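Local atomic coordinates of fructosyl amine: oxygen oxidoreductase (Aspergillus fumigatus, PDB entry 3DJE), a protein that oxidatively deglycates fructosyl amino acids (Amadori products) with molecular oxygen, using a bound FAD cofactor. Residues G137-W146 against L316-L324; F224-R232 against W395-R406. All coordinates share one frame; numbering follows the deposited sequence.

Contact 1. Residues G137-W146 against L316-L324; sequences GVLQGDFPGW and LLKETMPQL
E319 reaches W146 with an extended side chain, and its OE1 accepts a hydrogen bond from the indole NE1 at 2.9 Å, nearly straight (169°) and in the plane of the ring. The carboxylate is turned steeply against the indole, its plane 71° from that of the ring. On the way, the CG of E319 passes the CD of P144 at 3.8 Å, the two side chains crossing almost perpendicularly. A water bridges the other carboxylate oxygen, OE2, to the carbonyl of P144, weakly on the glutamate side; R262 is a distant, weak ion partner of OE1.

T320 comes next, crossing W146 at about a right angle. With its OG1 folded back to hydrogen-bond the carbonyl of L316, its methyl CG2 is left to touch W146, 3.5 Å from CH2. F143 lies close by, with one face over the carbonyl oxygen of E319. That same oxygen accepts the backbone N of F143 in the carbonyl plane, at 3.0 Å.

Here the loop that leads into strand 147-151, with a type II beta turn at F143-W146, fastens onto the C-terminal part of helix 307-320 and the residues that follow it. The backbones come nearest at G141, whose CA is 4.1 Å from that of T320: its N donates to the carbonyl of T320 from above the carbonyl plane, and its CA makes a CA-H...O contact to E319 O.

At the far end the amides of Q140 and Q323 are stacked, their planes only 7° apart. Each is held by a separate bond: Q140 NE2 to the carbonyl of G137 within its own loop, Q323 NE2 to V138 O at 2.8 Å. The hydroxyl of Y251 is also hydrogen-bonded to Q323 NE2. The selenomethionine M321 packs elsewhere, its CG 3.9 Å from L139 CD2 and close to the V138 carbonyl.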
loop_
_atom_site.group_PDB
_atom_site.type_symbol
_atom_site.label_atom_id
_atom_site.label_comp_id
_atom_site.label_asym_id
_atom_site.label_seq_id
_atom_site.Cartn_x
_atom_site.Cartn_y
_atom_site.Cartn_z
ATOM N N GLY A 137 -12.824 6.844 27.960
ATOM C CA GLY A 137 -11.736 7.813 27.915
ATOM C C GLY A 137 -10.940 7.793 26.623
ATOM O O GLY A 137 -10.147 8.710 26.357
ATOM N N VAL A 138 -11.133 6.747 25.822
ATOM C CA VAL A 138 -10.428 6.649 24.538
ATOM C C VAL A 138 -11.239 7.300 23.414
ATOM O O VAL A 138 -10.816 8.285 22.834
ATOM C CB VAL A 138 -10.067 5.188 24.154
ATOM C CG1 VAL A 138 -9.461 5.150 22.755
ATOM C CG2 VAL A 138 -9.102 4.571 25.166
ATOM N N LEU A 139 -12.411 6.746 23.120
ATOM C CA LEU A 139 -13.230 7.276 22.042
ATOM C C LEU A 139 -14.272 8.233 22.610
ATOM O O LEU A 139 -15.446 7.876 22.770
ATOM C CB LEU A 139 -13.863 6.146 21.233
ATOM C CG LEU A 139 -12.867 5.212 20.531
ATOM C CD1 LEU A 139 -13.613 4.027 19.915
ATOM C CD2 LEU A 139 -12.020 5.935 19.463
ATOM N N GLN A 140 -13.825 9.457 22.875
ATOM C CA GLN A 140 -14.628 10.464 23.574
ATOM C C GLN A 140 -15.548 11.264 22.657
ATOM O O GLN A 140 -16.414 12.007 23.136
ATOM C CB GLN A 140 -13.705 11.438 24.306
ATOM C CG GLN A 140 -12.892 10.807 25.427
ATOM C CD GLN A 140 -12.174 11.842 26.262
ATOM O OE1 GLN A 140 -12.654 12.971 26.422
ATOM N NE2 GLN A 140 -11.014 11.471 26.791
ATOM N N GLY A 141 -15.352 11.130 21.348
ATOM C CA GLY A 141 -16.036 11.968 20.367
ATOM C C GLY A 141 -17.493 11.628 20.118
ATOM O O GLY A 141 -18.015 10.633 20.637
ATOM N N ASP A 142 -18.143 12.464 19.313
ATOM C CA ASP A 142 -19.578 12.334 19.058
ATOM C C ASP A 142 -19.916 11.581 17.776
ATOM O O ASP A 142 -21.092 11.345 17.483
ATOM C CB ASP A 142 -20.244 13.714 19.053
ATOM C CG ASP A 142 -20.305 14.341 20.438
ATOM O OD1 ASP A 142 -20.103 13.628 21.445
ATOM O OD2 ASP A 142 -20.545 15.566 20.515
ATOM N N PHE A 143 -18.887 11.213 17.005
ATOM C CA PHE A 143 -19.073 10.424 15.781
ATOM C C PHE A 143 -20.281 10.903 14.947
ATOM O O PHE A 143 -21.173 10.118 14.632
ATOM C CB PHE A 143 -19.219 8.943 16.149
ATOM C CG PHE A 143 -17.982 8.350 16.781
ATOM C CD1 PHE A 143 -17.041 7.678 15.996
ATOM C CD2 PHE A 143 -17.753 8.456 18.154
ATOM C CE1 PHE A 143 -15.885 7.119 16.569
ATOM C CE2 PHE A 143 -16.602 7.894 18.735
ATOM C CZ PHE A 143 -15.668 7.227 17.936
ATOM N N PRO A 144 -20.308 12.203 14.596
ATOM C CA PRO A 144 -21.529 12.779 14.021
ATOM C C PRO A 144 -21.881 12.191 12.658
ATOM O O PRO A 144 -21.099 12.281 11.707
ATOM C CB PRO A 144 -21.207 14.274 13.906
ATOM C CG PRO A 144 -19.722 14.354 13.878
ATOM C CD PRO A 144 -19.212 13.184 14.684
ATOM N N GLY A 145 -23.053 11.572 12.584
ATOM C CA GLY A 145 -23.529 10.952 11.358
ATOM C C GLY A 145 -22.835 9.651 10.961
ATOM O O GLY A 145 -23.149 9.093 9.914
ATOM N N TRP A 146 -21.885 9.172 11.769
ATOM C CA TRP A 146 -21.198 7.909 11.439
ATOM C C TRP A 146 -22.169 6.740 11.511
ATOM O O TRP A 146 -22.942 6.625 12.463
ATOM C CB TRP A 146 -20.048 7.627 12.405
ATOM C CG TRP A 146 -18.829 8.475 12.257
ATOM C CD1 TRP A 146 -18.771 9.833 12.050
ATOM C CD2 TRP A 146 -17.474 8.031 12.372
ATOM N NE1 TRP A 146 -17.460 10.251 12.014
ATOM C CE2 TRP A 146 -16.644 9.164 12.209
ATOM C CE3 TRP A 146 -16.878 6.776 12.579
ATOM C CZ2 TRP A 146 -15.241 9.079 12.249
ATOM C CZ3 TRP A 146 -15.487 6.695 12.628
ATOM C CH2 TRP A 146 -14.687 7.832 12.458
ATOM N N LEU A 316 -10.891 14.906 11.983
ATOM C CA LEU A 316 -11.173 13.506 12.274
ATOM C C LEU A 316 -11.030 13.230 13.769
ATOM O O LEU A 316 -11.883 12.566 14.374
ATOM C CB LEU A 316 -10.211 12.612 11.482
ATOM C CG LEU A 316 -10.078 11.136 11.895
ATOM C CD1 LEU A 316 -11.378 10.349 11.730
ATOM C CD2 LEU A 316 -8.947 10.509 11.104
ATOM N N LEU A 317 -9.939 13.713 14.359
ATOM C CA LEU A 317 -9.695 13.483 15.785
ATOM C C LEU A 317 -10.790 14.133 16.634
ATOM O O LEU A 317 -11.210 13.581 17.637
ATOM C CB LEU A 317 -8.321 13.997 16.214
ATOM C CG LEU A 317 -7.138 13.196 15.660
ATOM C CD1 LEU A 317 -5.829 13.930 15.913
ATOM C CD2 LEU A 317 -7.121 11.782 16.269
ATOM N N LYS A 318 -11.254 15.307 16.216
ATOM C CA LYS A 318 -12.327 15.968 16.965
ATOM C C LYS A 318 -13.583 15.099 17.064
ATOM O O LYS A 318 -14.264 15.110 18.091
ATOM C CB LYS A 318 -12.665 17.337 16.359
ATOM C CG LYS A 318 -13.630 18.168 17.202
ATOM C CD LYS A 318 -12.893 19.157 18.090
ATOM C CE LYS A 318 -12.447 20.402 17.319
ATOM N NZ LYS A 318 -11.395 20.111 16.296
ATOM N N GLU A 319 -13.866 14.336 16.005
ATOM C CA GLU A 319 -15.057 13.493 15.926
ATOM C C GLU A 319 -14.924 12.172 16.680
ATOM O O GLU A 319 -15.926 11.477 16.882
ATOM C CB GLU A 319 -15.388 13.182 14.461
ATOM C CG GLU A 319 -15.745 14.412 13.628
ATOM C CD GLU A 319 -16.191 14.090 12.210
ATOM O OE1 GLU A 319 -16.278 12.899 11.824
ATOM O OE2 GLU A 319 -16.456 15.053 11.462
ATOM N N THR A 320 -13.700 11.839 17.097
ATOM C CA THR A 320 -13.387 10.497 17.595
ATOM C C THR A 320 -12.629 10.519 18.924
ATOM O O THR A 320 -13.086 9.958 19.923
ATOM C CB THR A 320 -12.546 9.710 16.559
ATOM O OG1 THR A 320 -11.378 10.465 16.219
ATOM C CG2 THR A 320 -13.354 9.462 15.299
HETATM N N MSE A 321 -11.455 11.141 18.909
HETATM C CA MSE A 321 -10.611 11.275 20.092
HETATM C C MSE A 321 -10.287 12.752 20.319
HETATM O O MSE A 321 -9.150 13.183 20.144
HETATM C CB MSE A 321 -9.337 10.457 19.909
HETATM C CG MSE A 321 -9.645 8.989 19.800
HETATM SE SE MSE A 321 -8.072 7.894 19.722
HETATM C CE MSE A 321 -7.246 8.625 18.121
ATOM N N PRO A 322 -11.308 13.547 20.676
ATOM C CA PRO A 322 -11.107 15.005 20.729
ATOM C C PRO A 322 -10.048 15.435 21.750
ATOM O O PRO A 322 -9.440 16.511 21.594
ATOM C CB PRO A 322 -12.501 15.546 21.094
ATOM C CG PRO A 322 -13.227 14.395 21.687
ATOM C CD PRO A 322 -12.688 13.159 21.016
ATOM N N GLN A 323 -9.806 14.595 22.758
ATOM C CA GLN A 323 -8.751 14.855 23.754
ATOM C C GLN A 323 -7.335 14.903 23.129
ATOM O O GLN A 323 -6.392 15.465 23.708
ATOM C CB GLN A 323 -8.832 13.849 24.910
ATOM C CG GLN A 323 -8.339 12.411 24.599
ATOM C CD GLN A 323 -9.361 11.533 23.885
ATOM O OE1 GLN A 323 -10.435 11.988 23.493
ATOM N NE2 GLN A 323 -9.010 10.261 23.695
ATOM N N LEU A 324 -7.203 14.325 21.933
ATOM C CA LEU A 324 -5.926 14.271 21.228
ATOM C C LEU A 324 -5.828 15.259 20.073
ATOM O O LEU A 324 -4.774 15.382 19.451
ATOM C CB LEU A 324 -5.661 12.842 20.708
ATOM C CG LEU A 324 -5.559 11.719 21.746
ATOM C CD1 LEU A 324 -5.156 10.396 21.076
ATOM C CD2 LEU A 324 -4.547 12.096 22.841
HETATM O O HOH W 1 -16.834 14.912 18.829
HETATM O O HOH W 2 -19.134 13.908 10.564
#

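Contact 2. Residues F224-R232 against W395-R406; sequences FLDFKNQLR and WNPDIAANRNWR
The backbone of F224-R232 makes a type I' turn from F227 to Q230 that approaches W395-R406 most closely at Q230 and A400, their CA atoms 5.2 Å apart, where the short, weakly bonded helix 397-400 runs into a type II turn, A400 to R403. Q230 is central. Its chain, extended beyond CG, brings the amide almost perpendicular (89°) to the indole of W395, with NE2 3.3 Å above the centre of that ring. Two hydrogen bonds fix the amide: NE2 donates to the carbonyl of F227, which takes the backbone N of Q230 from its opposite face, and OE1 accepts the N of N396 at 2.8 Å from above the amide plane. CH2 and CZ3 of W395 touch L225 CD2 and F227 CD2, the F227 ring tilted 33° to the indole, while the carbonyl of D226 sits at the indole edge.

CB of A400 lies 3.4 Å from N229 O. That carbonyl also receives NH1 of R403, at 2.9 Å and close to the guanidinium plane. R403, its CG anti to the backbone N (chi1 -175°) and its chain stretched out to NE, reaches across to it and has W405 CZ3 over one face of its guanidinium, toward the rim. At the edge of W405, N229 OD1 comes within 3.4 Å of CZ2, its amide nearly upright to the ring. R232 slides past the same indole in the opposite direction, and its NH1 donates to the W405 carbonyl at 2.8 Å. D339 pairs with the guanidinium of R232 and accepts R403 NH2 on its carbonyl.

Thus the loop entering strand 232-242 is bound to the segment after helix 387-393, with W395 against strand 356-360 and W405 against M287 of strand 274-289.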
loop_
_atom_site.group_PDB
_atom_site.type_symbol
_atom_site.label_atom_id
_atom_site.label_comp_id
_atom_site.label_asym_id
_atom_site.label_seq_id
_atom_site.Cartn_x
_atom_site.Cartn_y
_atom_site.Cartn_z
ATOM N N PHE A 224 10.439 3.875 -15.796
ATOM C CA PHE A 224 11.304 2.920 -16.494
ATOM C C PHE A 224 10.770 2.319 -17.778
ATOM O O PHE A 224 11.535 1.755 -18.568
ATOM C CB PHE A 224 11.667 1.794 -15.529
ATOM C CG PHE A 224 12.308 2.295 -14.277
ATOM C CD1 PHE A 224 13.603 2.799 -14.310
ATOM C CD2 PHE A 224 11.599 2.329 -13.081
ATOM C CE1 PHE A 224 14.196 3.291 -13.152
ATOM C CE2 PHE A 224 12.181 2.821 -11.920
ATOM C CZ PHE A 224 13.472 3.295 -11.951
ATOM N N LEU A 225 9.456 2.429 -17.968
ATOM C CA LEU A 225 8.743 1.732 -19.019
ATOM C C LEU A 225 7.536 2.567 -19.424
ATOM O O LEU A 225 6.959 3.253 -18.584
ATOM C CB LEU A 225 8.242 0.380 -18.456
ATOM C CG LEU A 225 7.556 -0.647 -19.348
ATOM C CD1 LEU A 225 8.577 -1.364 -20.197
ATOM C CD2 LEU A 225 6.796 -1.658 -18.507
ATOM N N ASP A 226 7.133 2.461 -20.687
ATOM C CA ASP A 226 5.875 3.047 -21.142
ATOM C C ASP A 226 4.693 2.159 -20.746
ATOM O O ASP A 226 4.450 1.130 -21.381
ATOM C CB ASP A 226 5.907 3.235 -22.665
ATOM C CG ASP A 226 4.672 3.961 -23.204
ATOM O OD1 ASP A 226 3.762 4.327 -22.428
ATOM O OD2 ASP A 226 4.612 4.162 -24.438
ATOM N N PHE A 227 3.965 2.562 -19.705
ATOM C CA PHE A 227 2.812 1.793 -19.263
ATOM C C PHE A 227 1.526 2.073 -20.032
ATOM O O PHE A 227 0.456 1.577 -19.659
ATOM C CB PHE A 227 2.581 1.966 -17.754
ATOM C CG PHE A 227 3.490 1.122 -16.910
ATOM C CD1 PHE A 227 4.748 1.592 -16.533
ATOM C CD2 PHE A 227 3.096 -0.149 -16.509
ATOM C CE1 PHE A 227 5.596 0.805 -15.746
ATOM C CE2 PHE A 227 3.940 -0.950 -15.713
ATOM C CZ PHE A 227 5.191 -0.475 -15.348
ATOM N N LYS A 228 1.605 2.883 -21.090
ATOM C CA LYS A 228 0.401 3.209 -21.861
ATOM C C LYS A 228 -0.748 3.738 -20.968
ATOM O O LYS A 228 -1.899 3.306 -21.090
ATOM C CB LYS A 228 -0.061 1.984 -22.669
ATOM C CG LYS A 228 1.037 1.280 -23.472
ATOM C CD LYS A 228 1.607 2.182 -24.551
ATOM C CE LYS A 228 2.646 1.456 -25.384
ATOM N NZ LYS A 228 3.383 2.399 -26.267
ATOM N N ASN A 229 -0.404 4.647 -20.056
ATOM C CA ASN A 229 -1.345 5.298 -19.142
ATOM C C ASN A 229 -1.979 4.363 -18.120
ATOM O O ASN A 229 -2.939 4.739 -17.457
ATOM C CB ASN A 229 -2.423 6.102 -19.902
ATOM C CG ASN A 229 -1.819 7.185 -20.788
ATOM O OD1 ASN A 229 -0.886 7.892 -20.383
ATOM N ND2 ASN A 229 -2.330 7.301 -22.007
ATOM N N GLN A 230 -1.428 3.161 -17.963
ATOM C CA GLN A 230 -2.016 2.213 -16.995
ATOM C C GLN A 230 -1.796 2.581 -15.528
ATOM O O GLN A 230 -2.562 2.132 -14.668
ATOM C CB GLN A 230 -1.523 0.792 -17.233
ATOM C CG GLN A 230 -2.115 0.110 -18.451
ATOM C CD GLN A 230 -1.463 -1.224 -18.692
ATOM O OE1 GLN A 230 -1.921 -2.250 -18.188
ATOM N NE2 GLN A 230 -0.366 -1.220 -19.447
ATOM N N LEU A 231 -0.768 3.378 -15.231
ATOM C CA LEU A 231 -0.471 3.702 -13.821
ATOM C C LEU A 231 -0.618 5.187 -13.505
ATOM O O LEU A 231 -0.100 6.019 -14.242
ATOM C CB LEU A 231 0.939 3.227 -13.429
ATOM C CG LEU A 231 1.294 1.737 -13.573
ATOM C CD1 LEU A 231 2.768 1.523 -13.217
ATOM C CD2 LEU A 231 0.400 0.892 -12.679
ATOM N N ARG A 232 -1.295 5.513 -12.405
ATOM C CA ARG A 232 -1.339 6.885 -11.903
ATOM C C ARG A 232 -0.672 6.925 -10.529
ATOM O O ARG A 232 -1.307 6.567 -9.522
ATOM C CB ARG A 232 -2.784 7.404 -11.781
ATOM C CG ARG A 232 -2.844 8.876 -11.338
ATOM C CD ARG A 232 -4.281 9.314 -10.993
ATOM N NE ARG A 232 -4.778 8.647 -9.787
ATOM C CZ ARG A 232 -6.036 8.714 -9.355
ATOM N NH1 ARG A 232 -6.944 9.404 -10.052
ATOM N NH2 ARG A 232 -6.406 8.069 -8.244
ATOM N N TRP A 395 -1.566 -7.267 -18.522
ATOM C CA TRP A 395 -1.248 -6.032 -19.246
ATOM C C TRP A 395 -2.492 -5.584 -20.006
ATOM O O TRP A 395 -3.067 -6.363 -20.763
ATOM C CB TRP A 395 -0.090 -6.293 -20.214
ATOM C CG TRP A 395 0.421 -5.084 -20.920
ATOM C CD1 TRP A 395 0.074 -4.660 -22.180
ATOM C CD2 TRP A 395 1.392 -4.148 -20.432
ATOM N NE1 TRP A 395 0.770 -3.509 -22.501
ATOM C CE2 TRP A 395 1.583 -3.174 -21.449
ATOM C CE3 TRP A 395 2.111 -4.027 -19.232
ATOM C CZ2 TRP A 395 2.461 -2.094 -21.297
ATOM C CZ3 TRP A 395 3.001 -2.953 -19.089
ATOM C CH2 TRP A 395 3.163 -2.002 -20.118
ATOM N N ASN A 396 -2.916 -4.339 -19.785
ATOM C CA ASN A 396 -4.246 -3.896 -20.218
ATOM C C ASN A 396 -4.290 -2.429 -20.658
ATOM O O ASN A 396 -4.904 -1.606 -19.985
ATOM C CB ASN A 396 -5.250 -4.123 -19.072
ATOM C CG ASN A 396 -6.704 -4.270 -19.549
ATOM O OD1 ASN A 396 -7.571 -4.671 -18.773
ATOM N ND2 ASN A 396 -6.967 -3.954 -20.810
ATOM N N PRO A 397 -3.647 -2.090 -21.790
ATOM C CA PRO A 397 -3.693 -0.682 -22.205
ATOM C C PRO A 397 -5.109 -0.194 -22.550
ATOM O O PRO A 397 -5.414 0.992 -22.390
ATOM C CB PRO A 397 -2.797 -0.650 -23.450
ATOM C CG PRO A 397 -2.761 -2.038 -23.936
ATOM C CD PRO A 397 -2.880 -2.919 -22.737
ATOM N N ASP A 398 -5.971 -1.101 -23.000
ATOM C CA ASP A 398 -7.317 -0.718 -23.442
ATOM C C ASP A 398 -8.202 -0.143 -22.335
ATOM O O ASP A 398 -9.033 0.721 -22.600
ATOM C CB ASP A 398 -8.013 -1.887 -24.152
ATOM C CG ASP A 398 -7.342 -2.251 -25.474
ATOM O OD1 ASP A 398 -6.626 -1.401 -26.044
ATOM O OD2 ASP A 398 -7.530 -3.392 -25.948
ATOM N N ILE A 399 -8.011 -0.609 -21.101
ATOM C CA ILE A 399 -8.744 -0.080 -19.945
ATOM C C ILE A 399 -8.260 1.322 -19.564
ATOM O O ILE A 399 -8.986 2.089 -18.920
ATOM C CB ILE A 399 -8.663 -1.040 -18.722
ATOM C CG1 ILE A 399 -9.850 -0.813 -17.781
ATOM C CG2 ILE A 399 -7.324 -0.896 -17.972
ATOM C CD1 ILE A 399 -10.397 -2.086 -17.174
ATOM N N ALA A 400 -7.034 1.642 -19.972
ATOM C CA ALA A 400 -6.399 2.911 -19.643
ATOM C C ALA A 400 -6.480 3.939 -20.777
ATOM O O ALA A 400 -6.018 5.070 -20.625
ATOM C CB ALA A 400 -4.956 2.673 -19.240
ATOM N N ALA A 401 -7.055 3.543 -21.914
ATOM C CA ALA A 401 -7.267 4.485 -23.012
ATOM C C ALA A 401 -8.371 5.466 -22.622
ATOM O O ALA A 401 -9.315 5.096 -21.908
ATOM C CB ALA A 401 -7.616 3.752 -24.296
ATOM N N ASN A 402 -8.230 6.710 -23.079
ATOM C CA ASN A 402 -9.120 7.821 -22.710
ATOM C C ASN A 402 -9.132 8.088 -21.209
ATOM O O ASN A 402 -10.181 8.394 -20.635
ATOM C CB ASN A 402 -10.555 7.571 -23.196
ATOM C CG ASN A 402 -10.641 7.346 -24.691
ATOM O OD1 ASN A 402 -11.241 6.370 -25.145
ATOM N ND2 ASN A 402 -10.044 8.248 -25.465
ATOM N N ARG A 403 -7.967 7.979 -20.575
ATOM C CA ARG A 403 -7.920 7.965 -19.117
ATOM C C ARG A 403 -8.219 9.298 -18.440
ATOM O O ARG A 403 -7.623 10.333 -18.757
ATOM C CB ARG A 403 -6.610 7.384 -18.592
ATOM C CG ARG A 403 -6.632 7.270 -17.089
ATOM C CD ARG A 403 -5.728 6.198 -16.554
ATOM N NE ARG A 403 -5.935 6.084 -15.113
ATOM C CZ ARG A 403 -5.169 5.364 -14.307
ATOM N NH1 ARG A 403 -4.145 4.682 -14.807
ATOM N NH2 ARG A 403 -5.440 5.319 -13.004
ATOM N N ASN A 404 -9.138 9.244 -17.480
ATOM C CA ASN A 404 -9.422 10.377 -16.618
ATOM C C ASN A 404 -8.534 10.327 -15.382
ATOM O O ASN A 404 -8.805 9.557 -14.447
ATOM C CB ASN A 404 -10.895 10.370 -16.212
ATOM C CG ASN A 404 -11.243 11.477 -15.233
ATOM O OD1 ASN A 404 -10.466 12.413 -15.013
ATOM N ND2 ASN A 404 -12.421 11.370 -14.633
ATOM N N TRP A 405 -7.487 11.153 -15.381
ATOM C CA TRP A 405 -6.531 11.211 -14.275
ATOM C C TRP A 405 -7.147 11.731 -12.981
ATOM O O TRP A 405 -6.588 11.525 -11.902
ATOM C CB TRP A 405 -5.305 12.071 -14.629
ATOM C CG TRP A 405 -4.488 11.576 -15.787
ATOM C CD1 TRP A 405 -4.291 12.216 -16.977
ATOM C CD2 TRP A 405 -3.752 10.340 -15.872
ATOM N NE1 TRP A 405 -3.478 11.464 -17.794
ATOM C CE2 TRP A 405 -3.138 10.307 -17.145
ATOM C CE3 TRP A 405 -3.552 9.261 -14.996
ATOM C CZ2 TRP A 405 -2.331 9.240 -17.566
ATOM C CZ3 TRP A 405 -2.757 8.197 -15.415
ATOM C CH2 TRP A 405 -2.155 8.193 -16.690
ATOM N N ARG A 406 -8.282 12.421 -13.090
ATOM C CA ARG A 406 -8.946 13.003 -11.931
ATOM C C ARG A 406 -10.067 12.103 -11.376
ATOM O O ARG A 406 -10.801 12.511 -10.476
ATOM C CB ARG A 406 -9.455 14.428 -12.249
ATOM C CG ARG A 406 -8.342 15.464 -12.570
ATOM C CD ARG A 406 -7.470 15.771 -11.347
ATOM N NE ARG A 406 -6.136 16.256 -11.698
ATOM C CZ ARG A 406 -5.070 16.169 -10.901
ATOM N NH1 ARG A 406 -5.177 15.619 -9.699
ATOM N NH2 ARG A 406 -3.894 16.640 -11.303
HETATM O O HOH W 3 -3.827 3.063 -23.081
HETATM O O HOH W 4 -5.215 7.323 -21.944
#

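Overall arrangement
From the N terminus, the chain lays down strands 9-12 and 33-37 of the Rossmann-type FAD-binding sheet, which later segments complete, then reaches G137-W146, the first arm of contact 1. F224-R232 follows, leading into strand 232-242, before L316-L324, from the C-terminal part of helix 307-320 onward, closes contact 1 across 169 intervening residues. W395-R406 closes contact 2 across 162. The two loops cross instead of nesting. Contact 1 ties the approach to strand 147-151 to helix 307-320 at the edge of the molecule; contact 2 joins the C-terminal region to the loop connecting strand 212-215 of the FAD-binding sheet with strand 232-242 of the other. Their centres are about 40 Å apart and their nearest atoms about 20 Å.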